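Local coordinates for protein D-threo-3-hydroxyaspartate dehydratase (PDB 3WQC) that uses pyridoxal 5'-phosphate and a divalent metal ion to dehydrate and deaminate D-threo-3-hydroxyaspartate, giving oxaloacetate and ammonium, at residues D13-L18 with S269-V274; R295-A300 with F306-V311; P320-T325 with A346-L351. All coordinates share one frame; numbering follows the deposited sequence.

Interaction 1: D13-L18 with S269-V274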
loop_
_atom_site.group_PDB
_atom_site.type_symbol
_atom_site.label_atom_id
_atom_site.label_comp_id
_atom_site.label_asym_id
_atom_site.label_seq_id
_atom_site.Cartn_x
_atom_site.Cartn_y
_atom_site.Cartn_z
ATOM N N ASP B 13 15.873 21.135 2.769
ATOM C CA ASP B 13 14.963 20.644 3.832
ATOM C C ASP B 13 15.655 19.862 4.915
ATOM O O ASP B 13 16.747 19.326 4.719
ATOM C CB ASP B 13 13.812 19.823 3.258
ATOM C CG ASP B 13 12.692 20.728 2.686
ATOM O OD1 ASP B 13 12.037 21.480 3.417
ATOM O OD2 ASP B 13 12.443 20.705 1.507
ATOM N N THR B 14 15.017 19.775 6.073
ATOM C CA THR B 14 15.455 18.934 7.206
ATOM C C THR B 14 14.231 18.237 7.725
ATOM O O THR B 14 13.128 18.397 7.165
ATOM C CB THR B 14 15.969 19.811 8.370
ATOM O OG1 THR B 14 14.853 20.565 8.827
ATOM C CG2 THR B 14 17.088 20.793 7.908
ATOM N N LEU B 15 14.371 17.437 8.777
ATOM C CA LEU B 15 13.207 16.743 9.335
ATOM C C LEU B 15 12.219 17.680 9.969
ATOM O O LEU B 15 11.072 17.306 10.218
ATOM C CB LEU B 15 13.583 15.648 10.323
ATOM C CG LEU B 15 14.452 14.553 9.768
ATOM C CD1 LEU B 15 14.490 13.514 10.860
ATOM C CD2 LEU B 15 13.828 13.892 8.538
ATOM N N LEU B 16 12.646 18.921 10.223
ATOM C CA LEU B 16 11.728 19.896 10.793
ATOM C C LEU B 16 10.909 20.599 9.751
ATOM O O LEU B 16 9.852 21.236 10.097
ATOM C CB LEU B 16 12.547 20.965 11.563
ATOM C CG LEU B 16 13.165 20.453 12.856
ATOM C CD1 LEU B 16 13.933 21.599 13.473
ATOM C CD2 LEU B 16 12.064 19.988 13.799
ATOM N N THR B 17 11.396 20.640 8.493
ATOM C CA THR B 17 10.744 21.460 7.462
ATOM C C THR B 17 9.951 20.609 6.459
ATOM O O THR B 17 9.094 21.119 5.774
ATOM C CB THR B 17 11.734 22.344 6.654
ATOM O OG1 THR B 17 12.620 21.493 5.897
ATOM C CG2 THR B 17 12.510 23.276 7.614
ATOM N N LEU B 18 10.225 19.295 6.387
ATOM C CA LEU B 18 9.427 18.414 5.515
ATOM C C LEU B 18 7.939 18.417 5.883
ATOM O O LEU B 18 7.583 18.520 7.097
ATOM C CB LEU B 18 9.915 16.965 5.693
ATOM C CG LEU B 18 11.230 16.630 4.943
ATOM C CD1 LEU B 18 11.682 15.244 5.327
ATOM C CD2 LEU B 18 11.163 16.832 3.406
ATOM N N SER B 269 12.185 4.984 8.263
ATOM C CA SER B 269 11.172 5.310 9.231
ATOM C C SER B 269 10.198 6.291 8.547
ATOM O O SER B 269 10.573 6.936 7.532
ATOM C CB SER B 269 11.746 5.969 10.548
ATOM O OG SER B 269 12.415 7.185 10.234
ATOM N N VAL B 270 9.002 6.422 9.102
ATOM C CA VAL B 270 8.015 7.353 8.508
ATOM C C VAL B 270 7.927 8.518 9.512
ATOM O O VAL B 270 7.506 8.343 10.673
ATOM C CB VAL B 270 6.654 6.705 8.304
ATOM C CG1 VAL B 270 5.589 7.721 7.912
ATOM C CG2 VAL B 270 6.795 5.576 7.253
ATOM N N LEU B 271 8.218 9.693 9.033
ATOM C CA LEU B 271 8.105 10.950 9.807
ATOM C C LEU B 271 6.629 11.311 9.880
ATOM O O LEU B 271 5.971 11.302 8.854
ATOM C CB LEU B 271 8.884 12.028 9.029
ATOM C CG LEU B 271 9.045 13.403 9.770
ATOM C CD1 LEU B 271 9.949 13.251 11.005
ATOM C CD2 LEU B 271 9.603 14.399 8.747
ATOM N N ALA B 272 6.096 11.615 11.096
ATOM C CA ALA B 272 4.686 11.849 11.279
ATOM C C ALA B 272 4.528 13.008 12.219
ATOM O O ALA B 272 5.415 13.227 13.042
ATOM C CB ALA B 272 4.004 10.588 11.873
ATOM N N THR B 273 3.409 13.680 12.143
ATOM C CA THR B 273 3.062 14.734 13.097
ATOM C C THR B 273 1.886 14.340 13.961
ATOM O O THR B 273 0.875 13.754 13.440
ATOM C CB THR B 273 2.659 16.036 12.299
ATOM O OG1 THR B 273 3.798 16.476 11.559
ATOM C CG2 THR B 273 2.291 17.195 13.219
ATOM N N VAL B 274 1.911 14.754 15.272
ATOM C CA VAL B 274 0.751 14.566 16.098
ATOM C C VAL B 274 -0.319 15.649 15.752
ATOM O O VAL B 274 -0.007 16.867 15.753
ATOM C CB VAL B 274 1.165 14.735 17.582
ATOM C CG1 VAL B 274 -0.122 14.669 18.445
ATOM C CG2 VAL B 274 2.078 13.560 17.988
#
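Leu271 reaches from a strand of the C-terminal beta domain against the loop 13-18, where Leu15 and Leu18 receive it. That loop is a tight coil containing an ST turn, set between the N-terminal helix 3-11 and strand 22-26. Both strand 22-26 and strand 268-278, which carries Leu271, belong to the mixed sheet of this alanine-racemase-like enzyme. The contact is small and apolar, with no hydrogen bond across it, and one methyl group makes nearly all of it. With CG of Leu271 anti to its own backbone N (chi1 -173°) and chi2 at 67°, CD2 is the branch carried farthest from the strand. Leu271 CD2 lies 3.6 Å from the carbonyl oxygen Leu15 O, 4.0 Å from Leu18 CB and 4.3 Å from Leu15 CD2. The side chains of Leu18 and Leu271 cross at about a right angle, so they meet at a few methyl and methylene groups instead of running alongside each other. Leucine suits the strand position because a branched apolar end can press into the loop without needing a polar partner. The oxygen it approaches has a polar partner of its own: Leu15 O and Leu18 O both accept from Arg354 NH1 of the neighbouring strand 354-358. Beyond the leucines, Val24 and Val381 add further apolar surface. The loop keeps its shape through its own bonds, as Thr14 O accepts from both Thr17 N and Leu18 N, and the ST turn is closed by Leu16 N donating to Thr14 OG1 at 3.1 Å.

Interaction 2: R295-A300 with F306-V311; sequences RDRGTA and FGYGQV
Tyr308 OH is gripped by Arg295 NH1, which donates to it at 2.9 Å, and a water 3.1 Å from Tyr308 OH bridges the hydroxyl to Arg295 O, donating to that carbonyl. The tyrosine sits in a type II' beta turn running from Phe306 to Gly309, just ahead of strand 310-312, and the loop 295-300 packs against this turn. Gly307 takes the second position with a positive phi that favours glycine, and Gly309 N closes the turn on Phe306 O. The bond from Arg295 NH1 is bent, with the hydroxyl tilted 29° from the guanidinium plane, while Arg295 NE makes a salt bridge to OD2 of Asp296 of the second subunit. Arg297 meets the same tyrosine differently. Folded back at chi2 and chi3, its arm lays CD over the middle of the Tyr308 ring, 3.6 Å from the centroid and only 6° off the ring normal, a well-centred CH-pi contact. The guanidinium stands farther out, too distant for more than a weak cation-pi attraction; Gly307 CA lies over one of its faces, and NH2 forms a salt bridge with Asp305. In place of this tyrosine, an alanine would probably leave Arg297 CD without its aromatic partner, and Arg295 NH1 and the water without their shared oxygen. Asp296 OD1 accepts from Gly298 N in an Asx turn, and OD2 is also hydrogen-bonded to ND1 of the magnesium ligand His361. Threonine suits the place of Thr299 because it offers both a methyl and a hydroxyl: CG2 meets the edge of the Phe306 ring, and Thr299 OG1, also bonded to Asn360, accepts from Phe306 N at 3.0 Å along a nearly straight line of 165°.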
loop_
_atom_site.group_PDB
_atom_site.type_symbol
_atom_site.label_atom_id
_atom_site.label_comp_id
_atom_site.label_asym_id
_atom_site.label_seq_id
_atom_site.Cartn_x
_atom_site.Cartn_y
_atom_site.Cartn_z
ATOM N N ARG B 295 -0.886 -1.340 4.885
ATOM C CA ARG B 295 -1.658 -2.226 5.755
ATOM C C ARG B 295 -0.818 -3.438 6.282
ATOM O O ARG B 295 -1.417 -4.303 6.953
ATOM C CB ARG B 295 -2.920 -2.792 5.015
ATOM C CG ARG B 295 -4.068 -1.778 5.052
ATOM C CD ARG B 295 -4.667 -1.679 6.449
ATOM N NE ARG B 295 -6.077 -1.389 6.329
ATOM C CZ ARG B 295 -6.843 -0.998 7.328
ATOM N NH1 ARG B 295 -6.296 -0.781 8.555
ATOM N NH2 ARG B 295 -8.177 -0.837 7.099
ATOM N N ASP B 296 0.481 -3.540 5.977
ATOM C CA ASP B 296 1.232 -4.709 6.410
ATOM C C ASP B 296 1.228 -4.832 7.946
ATOM O O ASP B 296 1.571 -3.889 8.675
ATOM C CB ASP B 296 2.652 -4.641 5.867
ATOM C CG ASP B 296 3.344 -5.998 5.909
ATOM O OD1 ASP B 296 3.672 -6.453 7.022
ATOM O OD2 ASP B 296 3.518 -6.562 4.787
ATOM N N ARG B 297 0.860 -6.024 8.447
ATOM C CA ARG B 297 0.860 -6.269 9.901
ATOM C C ARG B 297 1.683 -7.541 10.141
ATOM O O ARG B 297 1.251 -8.403 10.946
ATOM C CB ARG B 297 -0.577 -6.349 10.433
ATOM C CG ARG B 297 -1.230 -4.938 10.473
ATOM C CD ARG B 297 -0.669 -4.143 11.621
ATOM N NE ARG B 297 -1.225 -4.676 12.920
ATOM C CZ ARG B 297 -0.519 -5.440 13.793
ATOM N NH1 ARG B 297 -1.232 -5.992 14.799
ATOM N NH2 ARG B 297 0.828 -5.677 13.627
ATOM N N GLY B 298 2.827 -7.688 9.446
ATOM C CA GLY B 298 3.604 -8.926 9.611
ATOM C C GLY B 298 4.052 -9.215 11.019
ATOM O O GLY B 298 4.256 -10.399 11.353
ATOM N N THR B 299 4.195 -8.183 11.895
ATOM C CA THR B 299 4.620 -8.475 13.253
ATOM C C THR B 299 3.502 -9.064 14.103
ATOM O O THR B 299 3.822 -9.579 15.223
ATOM C CB THR B 299 5.199 -7.239 13.947
ATOM O OG1 THR B 299 4.161 -6.233 14.139
ATOM C CG2 THR B 299 6.423 -6.674 13.163
ATOM N N ALA B 300 2.236 -9.052 13.626
ATOM C CA ALA B 300 1.083 -9.502 14.441
ATOM C C ALA B 300 1.228 -10.942 14.924
ATOM O O ALA B 300 0.849 -11.244 16.055
ATOM C CB ALA B 300 -0.239 -9.352 13.744
ATOM N N PHE B 306 4.041 -5.118 16.896
ATOM C CA PHE B 306 4.304 -3.663 16.919
ATOM C C PHE B 306 3.117 -2.862 16.307
ATOM O O PHE B 306 3.333 -1.686 15.978
ATOM C CB PHE B 306 5.606 -3.373 16.185
ATOM C CG PHE B 306 6.824 -3.824 16.951
ATOM C CD1 PHE B 306 7.377 -2.986 17.957
ATOM C CD2 PHE B 306 7.461 -5.025 16.644
ATOM C CE1 PHE B 306 8.575 -3.370 18.604
ATOM C CE2 PHE B 306 8.624 -5.418 17.306
ATOM C CZ PHE B 306 9.178 -4.602 18.296
ATOM N N GLY B 307 1.947 -3.454 16.122
ATOM C CA GLY B 307 0.782 -2.727 15.536
ATOM C C GLY B 307 1.200 -2.231 14.173
ATOM O O GLY B 307 1.843 -2.992 13.425
ATOM N N TYR B 308 0.877 -0.965 13.845
ATOM C CA TYR B 308 1.269 -0.376 12.599
ATOM C C TYR B 308 2.621 0.337 12.664
ATOM O O TYR B 308 3.013 1.034 11.711
ATOM C CB TYR B 308 0.169 0.588 12.089
ATOM C CG TYR B 308 -1.001 -0.160 11.558
ATOM C CD1 TYR B 308 -2.123 -0.553 12.362
ATOM C CD2 TYR B 308 -1.045 -0.490 10.166
ATOM C CE1 TYR B 308 -3.187 -1.294 11.819
ATOM C CE2 TYR B 308 -2.102 -1.240 9.667
ATOM C CZ TYR B 308 -3.152 -1.592 10.443
ATOM O OH TYR B 308 -4.203 -2.276 9.907
ATOM N N GLY B 309 3.391 0.130 13.765
ATOM C CA GLY B 309 4.774 0.580 13.759
ATOM C C GLY B 309 5.237 0.973 15.149
ATOM O O GLY B 309 4.406 1.366 15.983
ATOM N N GLN B 310 6.542 0.889 15.343
ATOM C CA GLN B 310 7.161 1.319 16.611
ATOM C C GLN B 310 7.422 2.821 16.600
ATOM O O GLN B 310 8.075 3.343 15.717
ATOM C CB GLN B 310 8.510 0.597 16.801
ATOM C CG GLN B 310 9.327 1.101 18.005
ATOM C CD GLN B 310 8.574 0.892 19.301
ATOM O OE1 GLN B 310 8.123 -0.219 19.605
ATOM N NE2 GLN B 310 8.432 1.993 20.125
ATOM N N VAL B 311 6.969 3.516 17.661
ATOM C CA VAL B 311 7.175 4.990 17.728
ATOM C C VAL B 311 8.630 5.293 18.138
ATOM O O VAL B 311 9.149 4.643 19.154
ATOM C CB VAL B 311 6.224 5.553 18.775
ATOM C CG1 VAL B 311 6.545 7.038 19.046
ATOM C CG2 VAL B 311 4.780 5.367 18.317
HETATM O O HOH W 1 -3.714 -4.912 8.274
#

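Interaction 3: P320-T325 with A346-L351; sequences PGFVLT and ATRFPL
Phe322 and Phe349 stand across a wide backbone gap, their CA atoms 10.8 Å apart, one on strand 322-327 of the mixed sheet of the C-terminal domain, just after the chain turns a corner at Pro320 and Gly321, the other just past the end of helix 345-348. Long, apolar side chains suit so wide a gap, and a phenylalanine at each end closes it. Each points its CB toward the other segment, and in Phe349 CG stands anti to the carbonyl carbon (chi1 -63°), which sends the ring out toward the strand. The rings meet as a T-shaped, edge-to-face pair with centroids 5.1 Å apart and planes at 81°. Phe349 supplies the edge: its CE2 comes over the centre of the Phe322 face, 3.9 Å from Phe322 CE1, while Phe349 CZ is 4.0 Å from Phe322 CG. Strand 332-336 borders the pair, with Leu334 against Phe349 and Arg336 against Phe322, and Met319 touches Phe349 as well. Arg348, in the last turn of the helix, reaches the rim of Phe322. Its chain is bent at chi2 and chi3, bringing the face of the guanidinium against Phe322 CE2, which lies 3.6 Å from Arg348 NH1. The two planes stand nearly perpendicular, at 82°, so this is not a stack over the aromatic face. Arginine fits here because it can cover an apolar edge while keeping its charged end at the surface, where NH2 has a long, weak ion pair with Glu342. With no hydrogen bond across it, the contact probably rests on dispersion and on the weak electrostatic attraction of a ring edge for a ring face; the arginine's charge, lying at the rim of Phe322, is likely to gain little from that ring's electrons.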
loop_
_atom_site.group_PDB
_atom_site.type_symbol
_atom_site.label_atom_id
_atom_site.label_comp_id
_atom_site.label_asym_id
_atom_site.label_seq_id
_atom_site.Cartn_x
_atom_site.Cartn_y
_atom_site.Cartn_z
ATOM N N PRO B 320 10.147 3.153 23.988
ATOM C CA PRO B 320 9.597 1.813 24.260
ATOM C C PRO B 320 8.159 1.801 24.798
ATOM O O PRO B 320 7.752 2.698 25.591
ATOM C CB PRO B 320 10.535 1.242 25.340
ATOM C CG PRO B 320 11.525 2.312 25.613
ATOM C CD PRO B 320 11.470 3.382 24.619
ATOM N N GLY B 321 7.386 0.814 24.362
ATOM C CA GLY B 321 5.988 0.729 24.788
ATOM C C GLY B 321 4.951 1.559 24.073
ATOM O O GLY B 321 3.757 1.340 24.327
ATOM N N PHE B 322 5.372 2.470 23.159
ATOM C CA PHE B 322 4.392 3.179 22.300
ATOM C C PHE B 322 4.462 2.669 20.897
ATOM O O PHE B 322 5.579 2.585 20.323
ATOM C CB PHE B 322 4.672 4.684 22.321
ATOM C CG PHE B 322 4.372 5.314 23.697
ATOM C CD1 PHE B 322 3.054 5.464 24.153
ATOM C CD2 PHE B 322 5.409 5.604 24.531
ATOM C CE1 PHE B 322 2.776 6.049 25.396
ATOM C CE2 PHE B 322 5.187 6.173 25.791
ATOM C CZ PHE B 322 3.869 6.364 26.234
ATOM N N VAL B 323 3.294 2.293 20.375
ATOM C CA VAL B 323 3.257 1.864 18.972
ATOM C C VAL B 323 2.028 2.471 18.320
ATOM O O VAL B 323 1.196 3.064 19.024
ATOM C CB VAL B 323 3.139 0.285 18.872
ATOM C CG1 VAL B 323 4.356 -0.407 19.510
ATOM C CG2 VAL B 323 1.803 -0.235 19.485
ATOM N N LEU B 324 1.848 2.351 17.000
ATOM C CA LEU B 324 0.566 2.729 16.408
ATOM C C LEU B 324 -0.339 1.499 16.609
ATOM O O LEU B 324 -0.197 0.439 15.944
ATOM C CB LEU B 324 0.772 3.024 14.927
ATOM C CG LEU B 324 1.672 4.226 14.621
ATOM C CD1 LEU B 324 1.566 4.566 13.074
ATOM C CD2 LEU B 324 1.211 5.443 15.479
ATOM N N THR B 325 -1.304 1.614 17.513
ATOM C CA THR B 325 -2.138 0.482 17.827
ATOM C C THR B 325 -3.278 0.319 16.780
ATOM O O THR B 325 -3.913 -0.747 16.720
ATOM C CB THR B 325 -2.736 0.596 19.250
ATOM O OG1 THR B 325 -3.435 1.853 19.313
ATOM C CG2 THR B 325 -1.648 0.522 20.330
ATOM N N ALA B 346 -1.482 14.002 26.086
ATOM C CA ALA B 346 -1.233 15.308 25.424
ATOM C C ALA B 346 0.106 15.976 25.864
ATOM O O ALA B 346 0.716 16.726 25.090
ATOM C CB ALA B 346 -2.431 16.264 25.607
ATOM N N THR B 347 0.534 15.749 27.119
ATOM C CA THR B 347 1.834 16.290 27.611
ATOM C C THR B 347 2.957 15.399 27.050
ATOM O O THR B 347 4.023 15.886 26.653
ATOM C CB THR B 347 1.858 16.625 29.215
ATOM O OG1 THR B 347 2.069 15.425 29.930
ATOM C CG2 THR B 347 0.554 17.251 29.647
ATOM N N ARG B 348 2.718 14.088 26.965
ATOM C CA ARG B 348 3.759 13.234 26.408
ATOM C C ARG B 348 4.010 13.488 24.897
ATOM O O ARG B 348 5.139 13.419 24.398
ATOM C CB ARG B 348 3.433 11.777 26.623
ATOM C CG ARG B 348 4.621 10.944 26.228
ATOM C CD ARG B 348 5.797 11.254 27.113
ATOM N NE ARG B 348 5.711 10.168 28.058
ATOM C CZ ARG B 348 6.382 9.034 27.950
ATOM N NH1 ARG B 348 7.291 8.885 26.990
ATOM N NH2 ARG B 348 6.196 8.103 28.874
ATOM N N PHE B 349 2.926 13.705 24.194
ATOM C CA PHE B 349 2.925 13.905 22.740
ATOM C C PHE B 349 2.146 15.175 22.354
ATOM O O PHE B 349 1.038 15.081 21.830
ATOM C CB PHE B 349 2.369 12.653 22.025
ATOM C CG PHE B 349 3.198 11.432 22.236
ATOM C CD1 PHE B 349 4.415 11.242 21.496
ATOM C CD2 PHE B 349 2.807 10.433 23.151
ATOM C CE1 PHE B 349 5.187 10.054 21.714
ATOM C CE2 PHE B 349 3.593 9.299 23.365
ATOM C CZ PHE B 349 4.774 9.107 22.665
ATOM N N PRO B 350 2.753 16.371 22.497
ATOM C CA PRO B 350 1.904 17.593 22.243
ATOM C C PRO B 350 1.509 17.774 20.749
ATOM O O PRO B 350 2.246 17.279 19.827
ATOM C CB PRO B 350 2.831 18.757 22.690
ATOM C CG PRO B 350 3.795 18.088 23.596
ATOM C CD PRO B 350 4.039 16.703 23.134
ATOM N N LEU B 351 0.368 18.415 20.476
ATOM C CA LEU B 351 -0.011 18.735 19.130
ATOM C C LEU B 351 1.166 19.340 18.387
ATOM O O LEU B 351 1.913 20.176 18.965
ATOM C CB LEU B 351 -1.216 19.731 19.139
ATOM C CG LEU B 351 -1.756 20.322 17.790
ATOM C CD1 LEU B 351 -2.477 19.262 16.970
ATOM C CD2 LEU B 351 -2.675 21.576 17.902
#

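How the interactions relate
All three contacts reach the mixed sheet of the C-terminal domain, and interaction 3 touches both of the others. It joins interaction 2 through backbone bonds between the turn and the strand: Tyr308 N lies 2.7 Å from Leu324 O and Gly309 O 2.9 Å from Leu324 N, both probable hydrogen bonds, so the type II' turn is bonded edgewise to strand 322-327. Toward interaction 1 the join is packing, with Val274 CB 3.6 Å from Pro350 O. Interactions 1 and 2 do not touch; their nearest atoms are about 7 Å apart. None lies at the pyridoxal phosphate pocket, but in interaction 2 the Arg295 side chain is about 7 Å from a bound magnesium ion, against about 10 Å for Leu18 in interaction 1.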